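PDB 3PME: type C neurotoxin from Clostridium botulinum, which probably binds gangliosides, and possibly phospholipid, at the nerve-cell membrane through the receptor-binding domain crystallised here from a C/D mosaic botulinum toxin. Local coordinates for residues Tyr136-Phe141 / Asp225-Pro230; Thr235-Ile240 / Ile273-Ala278; Lys266-Asn271 / Ile406-Gly411. All coordinates share one frame; numbering follows the deposited sequence.

Interaction 1. Residues Tyr136-Phe141 / Asp225-Pro230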
loop_
_atom_site.group_PDB
_atom_site.type_symbol
_atom_site.label_atom_id
_atom_site.label_comp_id
_atom_site.label_asym_id
_atom_site.label_seq_id
_atom_site.Cartn_x
_atom_site.Cartn_y
_atom_site.Cartn_z
ATOM N N TYR A 136 0.818 -3.602 -8.860
ATOM C CA TYR A 136 0.180 -2.666 -7.937
ATOM C C TYR A 136 -1.342 -2.761 -7.917
ATOM O O TYR A 136 -2.009 -1.836 -7.455
ATOM C CB TYR A 136 0.549 -1.219 -8.295
ATOM C CG TYR A 136 2.030 -0.927 -8.406
ATOM C CD1 TYR A 136 2.750 -0.456 -7.317
ATOM C CD2 TYR A 136 2.697 -1.111 -9.611
ATOM C CE1 TYR A 136 4.111 -0.181 -7.426
ATOM C CE2 TYR A 136 4.048 -0.840 -9.731
ATOM C CZ TYR A 136 4.746 -0.376 -8.637
ATOM O OH TYR A 136 6.093 -0.113 -8.775
ATOM N N THR A 137 -1.908 -3.857 -8.418
ATOM C CA THR A 137 -3.359 -4.006 -8.380
ATOM C C THR A 137 -3.868 -3.897 -6.935
ATOM O O THR A 137 -3.424 -4.636 -6.059
ATOM C CB THR A 137 -3.809 -5.345 -8.995
ATOM O OG1 THR A 137 -3.397 -5.404 -10.368
ATOM C CG2 THR A 137 -5.325 -5.447 -8.938
ATOM N N ASN A 138 -4.799 -2.966 -6.713
ATOM C CA ASN A 138 -5.379 -2.662 -5.404
ATOM C C ASN A 138 -4.386 -2.247 -4.324
ATOM O O ASN A 138 -4.678 -2.362 -3.125
ATOM C CB ASN A 138 -6.246 -3.820 -4.881
ATOM C CG ASN A 138 -7.199 -3.373 -3.791
ATOM O OD1 ASN A 138 -7.837 -2.323 -3.914
ATOM N ND2 ASN A 138 -7.325 -4.182 -2.729
ATOM N N LYS A 139 -3.216 -1.763 -4.736
ATOM C CA LYS A 139 -2.218 -1.273 -3.797
ATOM C C LYS A 139 -2.095 0.231 -3.962
ATOM O O LYS A 139 -2.151 0.735 -5.079
ATOM C CB LYS A 139 -0.851 -1.921 -4.051
ATOM C CG LYS A 139 -0.850 -3.414 -3.845
ATOM C CD LYS A 139 0.526 -4.002 -4.035
ATOM C CE LYS A 139 0.466 -5.522 -3.902
ATOM N NZ LYS A 139 1.712 -6.152 -4.409
ATOM N N TRP A 140 -1.967 0.951 -2.858
ATOM C CA TRP A 140 -1.688 2.386 -2.957
ATOM C C TRP A 140 -0.341 2.599 -3.627
ATOM O O TRP A 140 0.656 2.030 -3.193
ATOM C CB TRP A 140 -1.587 2.997 -1.573
ATOM C CG TRP A 140 -2.881 3.120 -0.816
ATOM C CD1 TRP A 140 -3.339 2.300 0.180
ATOM C CD2 TRP A 140 -3.861 4.148 -0.970
ATOM N NE1 TRP A 140 -4.547 2.762 0.653
ATOM C CE2 TRP A 140 -4.881 3.903 -0.027
ATOM C CE3 TRP A 140 -3.967 5.267 -1.805
ATOM C CZ2 TRP A 140 -6.009 4.720 0.084
ATOM C CZ3 TRP A 140 -5.075 6.083 -1.682
ATOM C CH2 TRP A 140 -6.080 5.806 -0.747
ATOM N N PHE A 141 -0.303 3.430 -4.667
ATOM C CA PHE A 141 0.985 3.903 -5.181
ATOM C C PHE A 141 0.950 5.409 -5.405
ATOM O O PHE A 141 -0.119 5.987 -5.596
ATOM C CB PHE A 141 1.465 3.121 -6.418
ATOM C CG PHE A 141 0.546 3.192 -7.609
ATOM C CD1 PHE A 141 -0.503 2.296 -7.753
ATOM C CD2 PHE A 141 0.786 4.098 -8.645
ATOM C CE1 PHE A 141 -1.331 2.332 -8.868
ATOM C CE2 PHE A 141 -0.029 4.139 -9.774
ATOM C CZ PHE A 141 -1.091 3.254 -9.892
ATOM N N ASP A 225 -0.273 -2.727 5.713
ATOM C CA ASP A 225 -0.710 -4.033 5.223
ATOM C C ASP A 225 -0.279 -4.216 3.763
ATOM O O ASP A 225 0.384 -3.342 3.172
ATOM C CB ASP A 225 -2.221 -4.285 5.460
ATOM C CG ASP A 225 -3.137 -3.442 4.568
ATOM O OD1 ASP A 225 -2.682 -2.845 3.563
ATOM O OD2 ASP A 225 -4.350 -3.386 4.865
ATOM N N TYR A 226 -0.646 -5.353 3.188
ATOM C CA TYR A 226 -0.243 -5.756 1.847
ATOM C C TYR A 226 -0.618 -4.713 0.803
ATOM O O TYR A 226 0.100 -4.527 -0.187
ATOM C CB TYR A 226 -0.932 -7.087 1.539
ATOM C CG TYR A 226 -0.630 -7.683 0.192
ATOM C CD1 TYR A 226 0.551 -8.380 -0.030
ATOM C CD2 TYR A 226 -1.535 -7.564 -0.855
ATOM C CE1 TYR A 226 0.835 -8.929 -1.270
ATOM C CE2 TYR A 226 -1.273 -8.128 -2.082
ATOM C CZ TYR A 226 -0.083 -8.800 -2.289
ATOM O OH TYR A 226 0.189 -9.339 -3.525
ATOM N N TRP A 227 -1.736 -4.036 1.020
ATOM C CA TRP A 227 -2.271 -3.074 0.053
ATOM C C TRP A 227 -1.710 -1.671 0.246
ATOM O O TRP A 227 -2.028 -0.766 -0.526
ATOM C CB TRP A 227 -3.793 -2.982 0.224
ATOM C CG TRP A 227 -4.433 -4.326 0.336
ATOM C CD1 TRP A 227 -4.983 -4.886 1.459
ATOM C CD2 TRP A 227 -4.566 -5.294 -0.704
ATOM N NE1 TRP A 227 -5.454 -6.143 1.172
ATOM C CE2 TRP A 227 -5.216 -6.418 -0.150
ATOM C CE3 TRP A 227 -4.189 -5.325 -2.054
ATOM C CZ2 TRP A 227 -5.502 -7.555 -0.903
ATOM C CZ3 TRP A 227 -4.479 -6.454 -2.804
ATOM C CH2 TRP A 227 -5.128 -7.557 -2.222
ATOM N N GLY A 228 -0.913 -1.470 1.289
ATOM C CA GLY A 228 -0.455 -0.133 1.644
ATOM C C GLY A 228 -1.339 0.663 2.601
ATOM O O GLY A 228 -1.098 1.845 2.841
ATOM N N ASN A 229 -2.367 0.020 3.148
ATOM C CA ASN A 229 -3.202 0.629 4.183
ATOM C C ASN A 229 -2.463 0.558 5.522
ATOM O O ASN A 229 -1.601 -0.303 5.714
ATOM C CB ASN A 229 -4.506 -0.156 4.377
ATOM C CG ASN A 229 -5.279 -0.376 3.094
ATOM O OD1 ASN A 229 -5.443 0.533 2.281
ATOM N ND2 ASN A 229 -5.790 -1.595 2.920
ATOM N N PRO A 230 -2.826 1.424 6.484
ATOM C CA PRO A 230 -2.250 1.256 7.824
ATOM C C PRO A 230 -2.590 -0.108 8.414
ATOM O O PRO A 230 -3.748 -0.555 8.325
ATOM C CB PRO A 230 -2.929 2.366 8.632
ATOM C CG PRO A 230 -3.201 3.436 7.576
ATOM C CD PRO A 230 -3.641 2.643 6.382
HETATM O O HOH W 1 2.544 -5.334 -1.200
#
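Two turns pack against each other where the lectin-like half of the receptor-binding domain faces the trefoil half: a type II turn over Tyr-136 to Lys-139 and a type I turn over Asp-225 to Gly-228. The tight part is the backbone seam. Trp-140 N donates to Trp-227 O in the plane of that carbonyl, 2.9 Å away and nearly straight at 163°, and Lys-139 CA approaches the same oxygen from 3.3 Å. Gly-228 brings its backbone close to Trp-140, with O 3.5 Å from Trp-140 CD1. Beside it Trp-140 NE1 donates to Asn-229 OD1, 2.9 Å away and nearly in the ring plane, in a bond bent to 142°, the amide standing almost perpendicular to the indole. Asn-138, its CG anti to the backbone N (chi1 -161°), carries ND2 over one face of the Trp-227 indole, 3.4 Å from CE3; the amide is tilted rather than stacked, its two polar ends taken by Lys-76 and Asp-409. Tyr-226 CD2 sits against the opposite face, toward its rim. The backbone O of Asn-138 is buried here without a polar partner. The extended Lys-139 chain lays CE closely over the Tyr-226 ring, 4.0 Å from its centroid, in a CH-pi contact. Only its tip is looser: NZ is held chiefly by the carbonyls of His-133 and Gly-135, and a water that donates to Tyr-226 O at 2.8 Å receives a weak bond from NZ. Asp-225 braces the second turn: OD1 accepts from Trp-227 N and Asn-229 N, both above the carboxylate plane, and OD2 takes Asn-229 ND2 on its syn side. The bond from Trp-227 N closes an Asx turn, set in the buried interface between the concanavalin-like and beta-trefoil subdomains of a clostridial neurotoxin receptor-binding domain.

Interaction 2. Residues Thr235-Ile240 / Ile273-Ala278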
loop_
_atom_site.group_PDB
_atom_site.type_symbol
_atom_site.label_atom_id
_atom_site.label_comp_id
_atom_site.label_asym_id
_atom_site.label_seq_id
_atom_site.Cartn_x
_atom_site.Cartn_y
_atom_site.Cartn_z
ATOM N N THR A 235 -7.308 -6.509 13.608
ATOM C CA THR A 235 -7.737 -6.874 12.271
ATOM C C THR A 235 -7.155 -8.236 11.907
ATOM O O THR A 235 -6.006 -8.544 12.228
ATOM C CB THR A 235 -7.282 -5.801 11.247
ATOM O OG1 THR A 235 -7.994 -4.587 11.509
ATOM C CG2 THR A 235 -7.537 -6.227 9.793
ATOM N N GLU A 236 -7.945 -9.052 11.224
ATOM C CA GLU A 236 -7.438 -10.331 10.761
ATOM C C GLU A 236 -6.544 -10.129 9.551
ATOM O O GLU A 236 -6.894 -9.405 8.613
ATOM C CB GLU A 236 -8.580 -11.298 10.446
ATOM C CG GLU A 236 -9.274 -11.758 11.718
ATOM C CD GLU A 236 -10.327 -12.828 11.489
ATOM O OE1 GLU A 236 -10.486 -13.282 10.341
ATOM O OE2 GLU A 236 -10.987 -13.214 12.481
ATOM N N TYR A 237 -5.388 -10.777 9.580
ATOM C CA TYR A 237 -4.468 -10.751 8.440
ATOM C C TYR A 237 -4.006 -12.136 8.086
ATOM O O TYR A 237 -3.704 -12.933 8.979
ATOM C CB TYR A 237 -3.215 -9.933 8.755
ATOM C CG TYR A 237 -3.501 -8.478 8.975
ATOM C CD1 TYR A 237 -3.835 -7.649 7.906
ATOM C CD2 TYR A 237 -3.432 -7.925 10.243
ATOM C CE1 TYR A 237 -4.107 -6.288 8.111
ATOM C CE2 TYR A 237 -3.700 -6.590 10.450
ATOM C CZ TYR A 237 -4.035 -5.775 9.388
ATOM O OH TYR A 237 -4.298 -4.448 9.621
ATOM N N TYR A 238 -3.920 -12.425 6.794
ATOM C CA TYR A 238 -3.171 -13.592 6.358
ATOM C C TYR A 238 -1.722 -13.167 6.325
ATOM O O TYR A 238 -1.297 -12.386 5.450
ATOM C CB TYR A 238 -3.660 -14.084 4.998
ATOM C CG TYR A 238 -5.135 -14.432 5.016
ATOM C CD1 TYR A 238 -5.570 -15.678 5.481
ATOM C CD2 TYR A 238 -6.092 -13.510 4.604
ATOM C CE1 TYR A 238 -6.923 -15.992 5.511
ATOM C CE2 TYR A 238 -7.445 -13.821 4.627
ATOM C CZ TYR A 238 -7.847 -15.059 5.088
ATOM O OH TYR A 238 -9.192 -15.357 5.110
ATOM N N MET A 239 -0.974 -13.631 7.315
ATOM C CA MET A 239 0.431 -13.289 7.440
ATOM C C MET A 239 1.253 -14.131 6.474
ATOM O O MET A 239 1.163 -15.354 6.487
ATOM C CB MET A 239 0.891 -13.514 8.875
ATOM C CG MET A 239 2.350 -13.197 9.120
ATOM S SD MET A 239 2.704 -13.412 10.879
ATOM C CE MET A 239 4.424 -12.917 10.946
ATOM N N ILE A 240 2.030 -13.474 5.620
ATOM C CA ILE A 240 2.873 -14.187 4.678
ATOM C C ILE A 240 4.316 -13.718 4.732
ATOM O O ILE A 240 4.610 -12.562 5.052
ATOM C CB ILE A 240 2.367 -14.053 3.215
ATOM C CG1 ILE A 240 2.240 -12.580 2.819
ATOM C CG2 ILE A 240 1.036 -14.786 3.045
ATOM C CD1 ILE A 240 2.237 -12.355 1.302
ATOM N N ILE A 273 -4.158 -14.487 11.330
ATOM C CA ILE A 273 -3.786 -14.060 12.670
ATOM C C ILE A 273 -4.378 -12.688 13.003
ATOM O O ILE A 273 -4.885 -11.981 12.125
ATOM C CB ILE A 273 -2.248 -14.073 12.855
ATOM C CG1 ILE A 273 -1.531 -13.206 11.801
ATOM C CG2 ILE A 273 -1.733 -15.511 12.792
ATOM C CD1 ILE A 273 -1.639 -11.706 12.064
ATOM N N THR A 274 -4.355 -12.324 14.280
ATOM C CA THR A 274 -4.580 -10.942 14.675
ATOM C C THR A 274 -3.377 -10.485 15.488
ATOM O O THR A 274 -2.642 -11.299 16.039
ATOM C CB THR A 274 -5.850 -10.748 15.479
ATOM O OG1 THR A 274 -5.771 -11.547 16.663
ATOM C CG2 THR A 274 -7.067 -11.171 14.665
ATOM N N ILE A 275 -3.145 -9.178 15.512
ATOM C CA ILE A 275 -2.001 -8.629 16.226
ATOM C C ILE A 275 -2.505 -7.885 17.448
ATOM O O ILE A 275 -3.468 -7.106 17.363
ATOM C CB ILE A 275 -1.166 -7.686 15.321
ATOM C CG1 ILE A 275 -0.784 -8.402 14.025
ATOM C CG2 ILE A 275 0.082 -7.204 16.060
ATOM C CD1 ILE A 275 -0.136 -7.485 12.986
ATOM N N LYS A 276 -1.879 -8.153 18.587
ATOM C CA LYS A 276 -2.272 -7.538 19.845
ATOM C C LYS A 276 -1.155 -6.649 20.374
ATOM O O LYS A 276 0.021 -6.920 20.163
ATOM C CB LYS A 276 -2.603 -8.616 20.884
ATOM C CG LYS A 276 -3.681 -9.602 20.456
ATOM C CD LYS A 276 -5.021 -8.923 20.434
ATOM C CE LYS A 276 -6.150 -9.900 20.194
ATOM N NZ LYS A 276 -7.447 -9.174 20.196
ATOM N N SER A 277 -1.528 -5.568 21.049
ATOM C CA SER A 277 -0.538 -4.649 21.596
ATOM C C SER A 277 -0.021 -5.131 22.944
ATOM O O SER A 277 -0.811 -5.446 23.834
ATOM C CB SER A 277 -1.144 -3.259 21.760
ATOM O OG SER A 277 -0.192 -2.382 22.336
ATOM N N ALA A 278 1.299 -5.182 23.092
ATOM C CA ALA A 278 1.904 -5.550 24.371
ATOM C C ALA A 278 1.982 -4.345 25.298
ATOM O O ALA A 278 2.420 -4.461 26.446
ATOM C CB ALA A 278 3.282 -6.138 24.156
HETATM O O HOH W 2 -4.127 -7.314 13.728
#
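Ile-273 fits between Tyr-237 and Met-239, beside a single antiparallel bridge that pins Tyr-237 to Ile-273. The pair is of the hydrogen-bonded kind: Tyr-237 N reaches Ile-273 O at 2.9 Å, nearly along the C=O axis, and Ile-273 N returns a more bent bond (147°) to Tyr-237 O, also at 2.9 Å. Ile-273 is the main bump. Its CG1 sits between the backbone N and carbonyl carbon (chi1 56°), the crowded position, which curls the branch back toward the other segment. CG1 then rests 3.8 Å from Met-239 CB and CD1 lies 4.1 Å from Tyr-237 CB, so the isoleucine fills the notch between these two residues. The Met-239 chain runs on fully extended, away from Ile-273. Ile-275 CD1 comes obliquely to the Tyr-237 ring near CD2, while Thr-235 CG2 covers one face of that ring. On the more exposed border Glu-236 CG and Thr-274 CG2 lie side by side, 3.7 Å apart. Beyond the bridge, between Thr-235 and Ile-275, a water links the two segments, donating to Thr-235 O (2.7 Å) and accepting from Ile-275 N (2.8 Å). Strand 273-277 pairs on with strand 292-299, while strand 238-241 pairs with strand 403-406, so the bridge joins a two-stranded sheet to the larger trefoil sheet.

Interaction 3. Residues Lys266-Asn271 / Ile406-Gly411. With SO4 (sulfate ion), chain C.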
loop_
_atom_site.group_PDB
_atom_site.type_symbol
_atom_site.label_atom_id
_atom_site.label_comp_id
_atom_site.label_asym_id
_atom_site.label_seq_id
_atom_site.Cartn_x
_atom_site.Cartn_y
_atom_site.Cartn_z
ATOM N N LYS A 266 -5.212 -17.819 -5.000
ATOM C CA LYS A 266 -5.934 -17.002 -4.029
ATOM C C LYS A 266 -5.035 -16.361 -2.981
ATOM O O LYS A 266 -4.097 -16.995 -2.479
ATOM C CB LYS A 266 -7.017 -17.829 -3.332
ATOM C CG LYS A 266 -8.200 -18.167 -4.218
ATOM C CD LYS A 266 -9.052 -19.260 -3.608
ATOM C CE LYS A 266 -9.645 -18.863 -2.265
ATOM N NZ LYS A 266 -10.561 -19.934 -1.768
ATOM N N LEU A 267 -5.328 -15.104 -2.648
ATOM C CA LEU A 267 -4.631 -14.421 -1.563
ATOM C C LEU A 267 -5.232 -14.701 -0.196
ATOM O O LEU A 267 -4.530 -14.687 0.813
ATOM C CB LEU A 267 -4.652 -12.912 -1.789
ATOM C CG LEU A 267 -3.914 -12.392 -3.009
ATOM C CD1 LEU A 267 -4.078 -10.894 -3.063
ATOM C CD2 LEU A 267 -2.454 -12.786 -2.892
ATOM N N TYR A 268 -6.544 -14.901 -0.136
ATOM C CA TYR A 268 -7.187 -15.114 1.145
ATOM C C TYR A 268 -7.236 -16.611 1.363
ATOM O O TYR A 268 -8.024 -17.314 0.721
ATOM C CB TYR A 268 -8.592 -14.510 1.180
ATOM C CG TYR A 268 -8.654 -13.036 0.821
ATOM C CD1 TYR A 268 -7.646 -12.157 1.206
ATOM C CD2 TYR A 268 -9.741 -12.527 0.122
ATOM C CE1 TYR A 268 -7.717 -10.810 0.882
ATOM C CE2 TYR A 268 -9.821 -11.181 -0.205
ATOM C CZ TYR A 268 -8.808 -10.333 0.176
ATOM O OH TYR A 268 -8.908 -8.993 -0.154
ATOM N N THR A 269 -6.385 -17.084 2.271
ATOM C CA THR A 269 -6.117 -18.515 2.410
ATOM C C THR A 269 -6.780 -19.089 3.677
ATOM O O THR A 269 -8.003 -19.201 3.730
ATOM C CB THR A 269 -4.599 -18.798 2.380
ATOM O OG1 THR A 269 -3.955 -18.046 3.417
ATOM C CG2 THR A 269 -4.001 -18.390 1.012
ATOM N N LYS A 270 -5.982 -19.433 4.687
ATOM C CA LYS A 270 -6.492 -20.027 5.927
ATOM C C LYS A 270 -5.737 -19.505 7.146
ATOM O O LYS A 270 -4.610 -19.001 7.031
ATOM C CB LYS A 270 -6.317 -21.553 5.887
ATOM C CG LYS A 270 -7.065 -22.256 4.782
ATOM C CD LYS A 270 -6.838 -23.756 4.865
ATOM C CE LYS A 270 -6.916 -24.219 6.300
ATOM N NZ LYS A 270 -7.293 -25.660 6.396
ATOM N N ASN A 271 -6.346 -19.687 8.320
ATOM C CA ASN A 271 -5.716 -19.349 9.596
ATOM C C ASN A 271 -5.161 -17.924 9.685
ATOM O O ASN A 271 -3.993 -17.731 10.005
ATOM C CB ASN A 271 -4.601 -20.346 9.940
ATOM C CG ASN A 271 -5.078 -21.787 9.929
ATOM O OD1 ASN A 271 -6.252 -22.072 10.179
ATOM N ND2 ASN A 271 -4.162 -22.708 9.660
ATOM N N ILE A 406 -1.950 -9.638 4.785
ATOM C CA ILE A 406 -3.014 -9.432 3.812
ATOM C C ILE A 406 -4.356 -9.323 4.498
ATOM O O ILE A 406 -4.849 -10.302 5.046
ATOM C CB ILE A 406 -3.072 -10.559 2.774
ATOM C CG1 ILE A 406 -1.711 -10.741 2.096
ATOM C CG2 ILE A 406 -4.147 -10.251 1.737
ATOM C CD1 ILE A 406 -1.682 -11.936 1.156
ATOM N N SER A 407 -4.943 -8.133 4.467
ATOM C CA SER A 407 -6.292 -7.930 4.982
ATOM C C SER A 407 -7.322 -8.239 3.895
ATOM O O SER A 407 -7.032 -8.131 2.687
ATOM C CB SER A 407 -6.449 -6.484 5.432
ATOM O OG SER A 407 -6.091 -5.614 4.348
ATOM N N ARG A 408 -8.529 -8.608 4.311
ATOM C CA ARG A 408 -9.637 -8.685 3.373
ATOM C C ARG A 408 -10.075 -7.263 3.078
ATOM O O ARG A 408 -10.662 -6.581 3.915
ATOM C CB ARG A 408 -10.773 -9.534 3.943
ATOM C CG ARG A 408 -10.331 -10.975 4.150
ATOM C CD ARG A 408 -11.506 -11.884 4.448
ATOM N NE ARG A 408 -12.310 -12.133 3.255
ATOM C CZ ARG A 408 -12.375 -13.305 2.628
ATOM N NH1 ARG A 408 -11.686 -14.344 3.084
ATOM N NH2 ARG A 408 -13.134 -13.438 1.551
ATOM N N ASP A 409 -9.726 -6.801 1.886
ATOM C CA ASP A 409 -9.908 -5.407 1.512
ATOM C C ASP A 409 -11.002 -5.341 0.444
ATOM O O ASP A 409 -11.079 -6.214 -0.412
ATOM C CB ASP A 409 -8.566 -4.875 0.972
ATOM C CG ASP A 409 -8.622 -3.406 0.582
ATOM O OD1 ASP A 409 -8.243 -2.531 1.400
ATOM O OD2 ASP A 409 -9.046 -3.138 -0.544
ATOM N N PRO A 410 -11.864 -4.307 0.488
ATOM C CA PRO A 410 -12.993 -4.257 -0.451
ATOM C C PRO A 410 -12.555 -4.124 -1.917
ATOM O O PRO A 410 -13.352 -4.395 -2.821
ATOM C CB PRO A 410 -13.772 -3.011 -0.012
ATOM C CG PRO A 410 -12.802 -2.196 0.764
ATOM C CD PRO A 410 -11.864 -3.178 1.424
ATOM N N GLY A 411 -11.303 -3.734 -2.137
ATOM C CA GLY A 411 -10.755 -3.622 -3.485
ATOM C C GLY A 411 -10.216 -4.928 -4.059
ATOM O O GLY A 411 -9.691 -4.976 -5.170
HETATM S S SO4 C . -4.607 -26.744 8.884
HETATM O O1 SO4 C . -3.821 -26.968 7.669
HETATM O O2 SO4 C . -4.628 -25.337 9.242
HETATM O O3 SO4 C . -5.975 -27.193 8.641
HETATM O O4 SO4 C . -4.028 -27.507 9.990
#
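Tyr-268 carries this contact, its ring laid across the chain that leaves strand 403-406. With CG anti to the carbonyl carbon, the phenol reaches obliquely across to Asp-409, where OH accepts a nearly straight bond (167°) from Asp-409 N at 3.1 Å. The same hydroxyl also bonds to the carbonyl of Trp-412, so that two backbone groups grip the tip of the ring; the Trp-412 ring meets the tyrosine edge to face, and Glu-414 takes the backbone N-H groups of Leu-267 and Tyr-268. Arg-408 covers one face. Its CG makes a CH-pi contact over the ring centre, 4.0 Å from the centroid and almost on the normal, and the bend at chi3 (73°) folds the guanidinium back over the CD2 side. There CZ comes 3.7 Å from Tyr-268 CD2, the two planes 35° apart, and NH1 reaches toward Tyr-268 CB. At the ring edge, near its plane, the CG2 branch of Ile-406, anti to its own backbone N, touches Tyr-268 CE1 at 3.7 Å. The other branch of Ile-406 runs out to CD1, which meets Leu-267 CD2 at 4.2 Å. Beyond the ring, Asp-409 OD2 accepts from Gly-411 N in an Asx turn. Away from this contact, Lys-270 NZ and Asn-271 ND2 hold a sulfate, probably from the crystallisation liquor, with Tyr-248 and Tyr-299. The loop between strands 255-260 and 273-277 thus packs on the C-terminal segment just after strand 403-406, with Ile-406 also touching Ile-240 of strand 238-241.

How the interactions relate
The centre of interaction 1 lies about 2 Å from the centre of the chain, wholly buried between the two subdomains; those of interactions 2 and 3, about 17 and 14 Å from it, stay within the trefoil half, and each contact reaches an exposed border, at Glu-236 and Arg-408. Their chemistry differs accordingly: turns, indoles and amides in the first, a strand bridge with aliphatic filling in the second, one phenol under an arginine in the third. Residues 406-411 tie them together. Ser-407 OG hydrogen-bonds with Asp-225 OD2 and Ser-407 O with Trp-227 NE1 of interaction 1, while Ile-406 N bonds to Tyr-238 O of interaction 2, joining strands 403-406 and 238-241.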